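Local coordinates for protein N-acetylcysteine deacetylase (Bacillus subtilis, PDB 1YSJ) that probably deacetylates N-acetylcysteine to cysteine and acetate with two bound divalent metal ions, in a pathway that recovers sulfur from S-(2-succino)cysteine, at residues R33-H42 with D125-M136. The protein carries 1 engineered substitution. Sequence-based numbering, arbitrary orientation.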
loop_
_atom_site.group_PDB
_atom_site.type_symbol
_atom_site.label_atom_id
_atom_site.label_comp_id
_atom_site.label_asym_id
_atom_site.label_seq_id
_atom_site.Cartn_x
_atom_site.Cartn_y
_atom_site.Cartn_z
ATOM N N ARG A 33 49.278 -4.877 -16.402
ATOM C CA ARG A 33 49.136 -5.484 -15.082
ATOM C C ARG A 33 47.938 -4.906 -14.320
ATOM O O ARG A 33 47.275 -5.620 -13.566
ATOM C CB ARG A 33 50.427 -5.293 -14.283
ATOM C CG ARG A 33 50.470 -6.020 -12.953
ATOM C CD ARG A 33 51.767 -5.736 -12.222
ATOM N NE ARG A 33 51.885 -6.558 -11.022
ATOM C CZ ARG A 33 52.963 -6.617 -10.250
ATOM N NH1 ARG A 33 54.040 -5.900 -10.542
ATOM N NH2 ARG A 33 52.963 -7.403 -9.183
ATOM N N LEU A 34 47.669 -3.617 -14.523
ATOM C CA LEU A 34 46.499 -2.962 -13.931
ATOM C C LEU A 34 45.208 -3.396 -14.623
ATOM O O LEU A 34 44.203 -3.658 -13.965
ATOM C CB LEU A 34 46.632 -1.437 -14.008
ATOM C CG LEU A 34 47.724 -0.728 -13.201
ATOM C CD1 LEU A 34 47.674 0.764 -13.475
ATOM C CD2 LEU A 34 47.555 -0.996 -11.717
ATOM N N ILE A 35 45.252 -3.459 -15.953
ATOM C CA ILE A 35 44.122 -3.899 -16.766
ATOM C C ILE A 35 43.727 -5.336 -16.407
ATOM O O ILE A 35 42.548 -5.620 -16.168
ATOM C CB ILE A 35 44.423 -3.739 -18.287
ATOM C CG1 ILE A 35 44.312 -2.266 -18.695
ATOM C CG2 ILE A 35 43.481 -4.588 -19.136
ATOM C CD1 ILE A 35 45.002 -1.921 -20.006
ATOM N N ASN A 36 44.715 -6.226 -16.339
ATOM C CA ASN A 36 44.465 -7.624 -16.003
ATOM C C ASN A 36 43.853 -7.846 -14.623
ATOM O O ASN A 36 43.030 -8.743 -14.453
ATOM C CB ASN A 36 45.728 -8.473 -16.197
ATOM C CG ASN A 36 45.979 -8.816 -17.660
ATOM O OD1 ASN A 36 47.085 -9.207 -18.037
ATOM N ND2 ASN A 36 44.948 -8.670 -18.493
HETATM N N MSE A 37 44.246 -7.029 -13.648
HETATM C CA MSE A 37 43.646 -7.084 -12.312
HETATM C C MSE A 37 42.203 -6.586 -12.326
HETATM O O MSE A 37 41.323 -7.214 -11.740
HETATM C CB MSE A 37 44.475 -6.297 -11.298
HETATM C CG MSE A 37 45.773 -6.993 -10.898
HETATM SE SE MSE A 37 46.713 -6.075 -9.454
HETATM C CE MSE A 37 47.183 -4.426 -10.376
ATOM N N ARG A 38 41.970 -5.464 -13.004
ATOM C CA ARG A 38 40.624 -4.922 -13.188
ATOM C C ARG A 38 39.686 -5.962 -13.801
ATOM O O ARG A 38 38.559 -6.142 -13.337
ATOM C CB ARG A 38 40.661 -3.667 -14.072
ATOM C CG ARG A 38 39.310 -2.965 -14.253
ATOM C CD ARG A 38 38.551 -3.465 -15.482
ATOM N NE ARG A 38 37.166 -2.996 -15.503
ATOM C CZ ARG A 38 36.493 -2.670 -16.606
ATOM N NH1 ARG A 38 35.237 -2.250 -16.518
ATOM N NH2 ARG A 38 37.072 -2.747 -17.797
ATOM N N ARG A 39 40.164 -6.636 -14.842
ATOM C CA ARG A 39 39.343 -7.578 -15.598
ATOM C C ARG A 39 39.094 -8.884 -14.861
ATOM O O ARG A 39 38.021 -9.469 -14.995
ATOM C CB ARG A 39 39.957 -7.846 -16.960
ATOM C CG ARG A 39 39.932 -6.644 -17.860
ATOM C CD ARG A 39 40.486 -7.000 -19.206
ATOM N NE ARG A 39 40.544 -5.832 -20.076
ATOM C CZ ARG A 39 40.765 -5.890 -21.383
ATOM N NH1 ARG A 39 40.939 -7.066 -21.974
ATOM N NH2 ARG A 39 40.805 -4.771 -22.095
ATOM N N ASP A 40 40.078 -9.331 -14.085
ATOM C CA ASP A 40 39.912 -10.505 -13.234
ATOM C C ASP A 40 38.799 -10.295 -12.207
ATOM O O ASP A 40 38.000 -11.199 -11.960
ATOM C CB ASP A 40 41.224 -10.861 -12.532
ATOM C CG ASP A 40 41.091 -12.074 -11.617
ATOM O OD1 ASP A 40 40.267 -12.970 -11.901
ATOM O OD2 ASP A 40 41.819 -12.131 -10.607
ATOM N N LEU A 41 38.754 -9.102 -11.619
ATOM C CA LEU A 41 37.707 -8.744 -10.669
ATOM C C LEU A 41 36.340 -8.572 -11.335
ATOM O O LEU A 41 35.334 -9.068 -10.827
ATOM C CB LEU A 41 38.089 -7.477 -9.902
ATOM C CG LEU A 41 39.412 -7.488 -9.122
ATOM C CD1 LEU A 41 39.574 -6.169 -8.409
ATOM C CD2 LEU A 41 39.526 -8.662 -8.137
ATOM N N HIS A 42 36.318 -7.875 -12.472
ATOM C CA HIS A 42 35.102 -7.634 -13.254
ATOM C C HIS A 42 34.472 -8.948 -13.722
ATOM O O HIS A 42 33.249 -9.093 -13.751
ATOM C CB HIS A 42 35.433 -6.747 -14.461
ATOM C CG HIS A 42 34.234 -6.307 -15.243
ATOM N ND1 HIS A 42 33.550 -5.143 -14.965
ATOM C CD2 HIS A 42 33.602 -6.871 -16.301
ATOM C CE1 HIS A 42 32.542 -5.013 -15.809
ATOM N NE2 HIS A 42 32.552 -6.048 -16.631
ATOM N N ASP A 125 35.643 -2.538 -9.394
ATOM C CA ASP A 125 36.777 -3.285 -9.914
ATOM C C ASP A 125 37.879 -2.308 -10.357
ATOM O O ASP A 125 39.046 -2.480 -9.994
ATOM C CB ASP A 125 36.345 -4.221 -11.061
ATOM C CG ASP A 125 35.577 -3.502 -12.170
ATOM O OD1 ASP A 125 34.911 -2.480 -11.900
ATOM O OD2 ASP A 125 35.628 -3.975 -13.326
ATOM N N PHE A 126 37.486 -1.276 -11.112
ATOM C CA PHE A 126 38.372 -0.169 -11.483
ATOM C C PHE A 126 38.993 0.555 -10.283
ATOM O O PHE A 126 40.204 0.777 -10.265
ATOM C CB PHE A 126 37.649 0.824 -12.404
ATOM C CG PHE A 126 38.338 2.160 -12.531
ATOM C CD1 PHE A 126 39.478 2.301 -13.315
ATOM C CD2 PHE A 126 37.834 3.281 -11.872
ATOM C CE1 PHE A 126 40.116 3.533 -13.432
ATOM C CE2 PHE A 126 38.463 4.521 -11.983
ATOM C CZ PHE A 126 39.608 4.647 -12.765
ATOM N N HIS A 127 38.176 0.928 -9.295
ATOM C CA HIS A 127 38.684 1.604 -8.095
ATOM C C HIS A 127 39.753 0.766 -7.409
ATOM O O HIS A 127 40.816 1.284 -7.054
ATOM C CB HIS A 127 37.571 1.918 -7.088
ATOM C CG HIS A 127 36.483 2.790 -7.631
ATOM N ND1 HIS A 127 35.197 2.765 -7.136
ATOM C CD2 HIS A 127 36.483 3.699 -8.635
ATOM C CE1 HIS A 127 34.454 3.627 -7.806
ATOM N NE2 HIS A 127 35.209 4.202 -8.724
ATOM N N THR A 128 39.456 -0.525 -7.239
ATOM C CA THR A 128 40.355 -1.475 -6.587
ATOM C C THR A 128 41.689 -1.610 -7.322
ATOM O O THR A 128 42.747 -1.418 -6.717
ATOM C CB THR A 128 39.673 -2.863 -6.412
ATOM O OG1 THR A 128 38.562 -2.728 -5.514
ATOM C CG2 THR A 128 40.649 -3.903 -5.862
ATOM N N ALA A 129 41.635 -1.921 -8.615
ATOM C CA ALA A 129 42.847 -2.070 -9.428
ATOM C C ALA A 129 43.710 -0.800 -9.448
ATOM O O ALA A 129 44.933 -0.889 -9.353
ATOM C CB ALA A 129 42.501 -2.508 -10.840
ATOM N N SER A 130 43.064 0.364 -9.549
ATOM C CA SER A 130 43.743 1.667 -9.505
ATOM C C SER A 130 44.529 1.875 -8.221
ATOM O O SER A 130 45.702 2.247 -8.267
ATOM C CB SER A 130 42.741 2.815 -9.659
ATOM O OG SER A 130 42.217 2.873 -10.973
ATOM N N ILE A 131 43.880 1.628 -7.084
ATOM C CA ILE A 131 44.488 1.848 -5.770
ATOM C C ILE A 131 45.546 0.779 -5.436
ATOM O O ILE A 131 46.444 1.017 -4.618
ATOM C CB ILE A 131 43.398 2.005 -4.652
ATOM C CG1 ILE A 131 42.478 3.203 -4.940
ATOM C CG2 ILE A 131 44.007 2.152 -3.253
ATOM C CD1 ILE A 131 43.200 4.516 -5.252
ATOM N N ILE A 132 45.450 -0.386 -6.076
ATOM C CA ILE A 132 46.531 -1.367 -5.996
ATOM C C ILE A 132 47.725 -0.814 -6.776
ATOM O O ILE A 132 48.871 -0.897 -6.316
ATOM C CB ILE A 132 46.124 -2.767 -6.527
ATOM C CG1 ILE A 132 45.146 -3.444 -5.569
ATOM C CG2 ILE A 132 47.358 -3.652 -6.713
ATOM C CD1 ILE A 132 44.513 -4.712 -6.123
ATOM N N GLY A 133 47.441 -0.240 -7.945
ATOM C CA GLY A 133 48.450 0.480 -8.723
ATOM C C GLY A 133 49.173 1.531 -7.897
ATOM O O GLY A 133 50.406 1.561 -7.864
ATOM N N THR A 134 48.397 2.381 -7.223
ATOM C CA THR A 134 48.930 3.420 -6.342
ATOM C C THR A 134 49.902 2.836 -5.319
ATOM O O THR A 134 51.006 3.357 -5.136
ATOM C CB THR A 134 47.793 4.173 -5.613
ATOM O OG1 THR A 134 46.945 4.798 -6.577
ATOM C CG2 THR A 134 48.350 5.250 -4.681
ATOM N N ALA A 135 49.488 1.749 -4.669
ATOM C CA ALA A 135 50.313 1.077 -3.668
ATOM C C ALA A 135 51.624 0.580 -4.277
ATOM O O ALA A 135 52.690 0.735 -3.679
ATOM C CB ALA A 135 49.542 -0.062 -3.015
HETATM N N MSE A 136 51.539 0.015 -5.480
HETATM C CA MSE A 136 52.716 -0.480 -6.193
HETATM C C MSE A 136 53.698 0.629 -6.566
HETATM O O MSE A 136 54.909 0.448 -6.441
HETATM C CB MSE A 136 52.302 -1.283 -7.428
HETATM C CG MSE A 136 51.706 -2.636 -7.078
HETATM SE SE MSE A 136 51.051 -3.642 -8.612
HETATM C CE MSE A 136 50.352 -5.211 -7.662
HETATM O O HOH W 1 33.428 -2.017 -14.188
#
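Ala129 and Arg38 have the nearest CA atoms of the two segments; Ala129 CB is 3.7 Å from Arg38 N. Leu34 CD2 lies 3.5 Å from Gly133 CA, against bare backbone. On the other flank, Met37 bends at its last torsion (chi3 -66°), and SE rests 3.7 Å from Ile132 CG2. Trp61 of helix 52-64 touches both of these side chains. The side chains of Leu41 and Thr128 cross at about a right angle, CD1 against CG2. The helices run roughly antiparallel in the metal-binding domain of this M20 peptidase, and the axes of the two segments approach to 8.4 Å. Helix 124-139 begins at the nickel ligand His124, two residues after the ligand Cys122. The side chain of Asp125 lies about 9 Å from a bound nickel ion. At one end, Met136 SE stands 3.8 Å above the guanidinium centre of Arg33, whose NH2 is salt-bridged to Glu65. At the other end, Asp125 OD2 takes two bonds from opposite faces of its carboxylate. Arg38 NE gives one, a salt bridge of 2.8 Å; a bend at chi2 (-92°) turns its chain there. His42 ND1 gives the second at 2.9 Å, and its NE2 bonds to Glu105. A water bridges Arg38 NH1 and Asp125 OD1, while Arg38 NH2 pairs with Glu382.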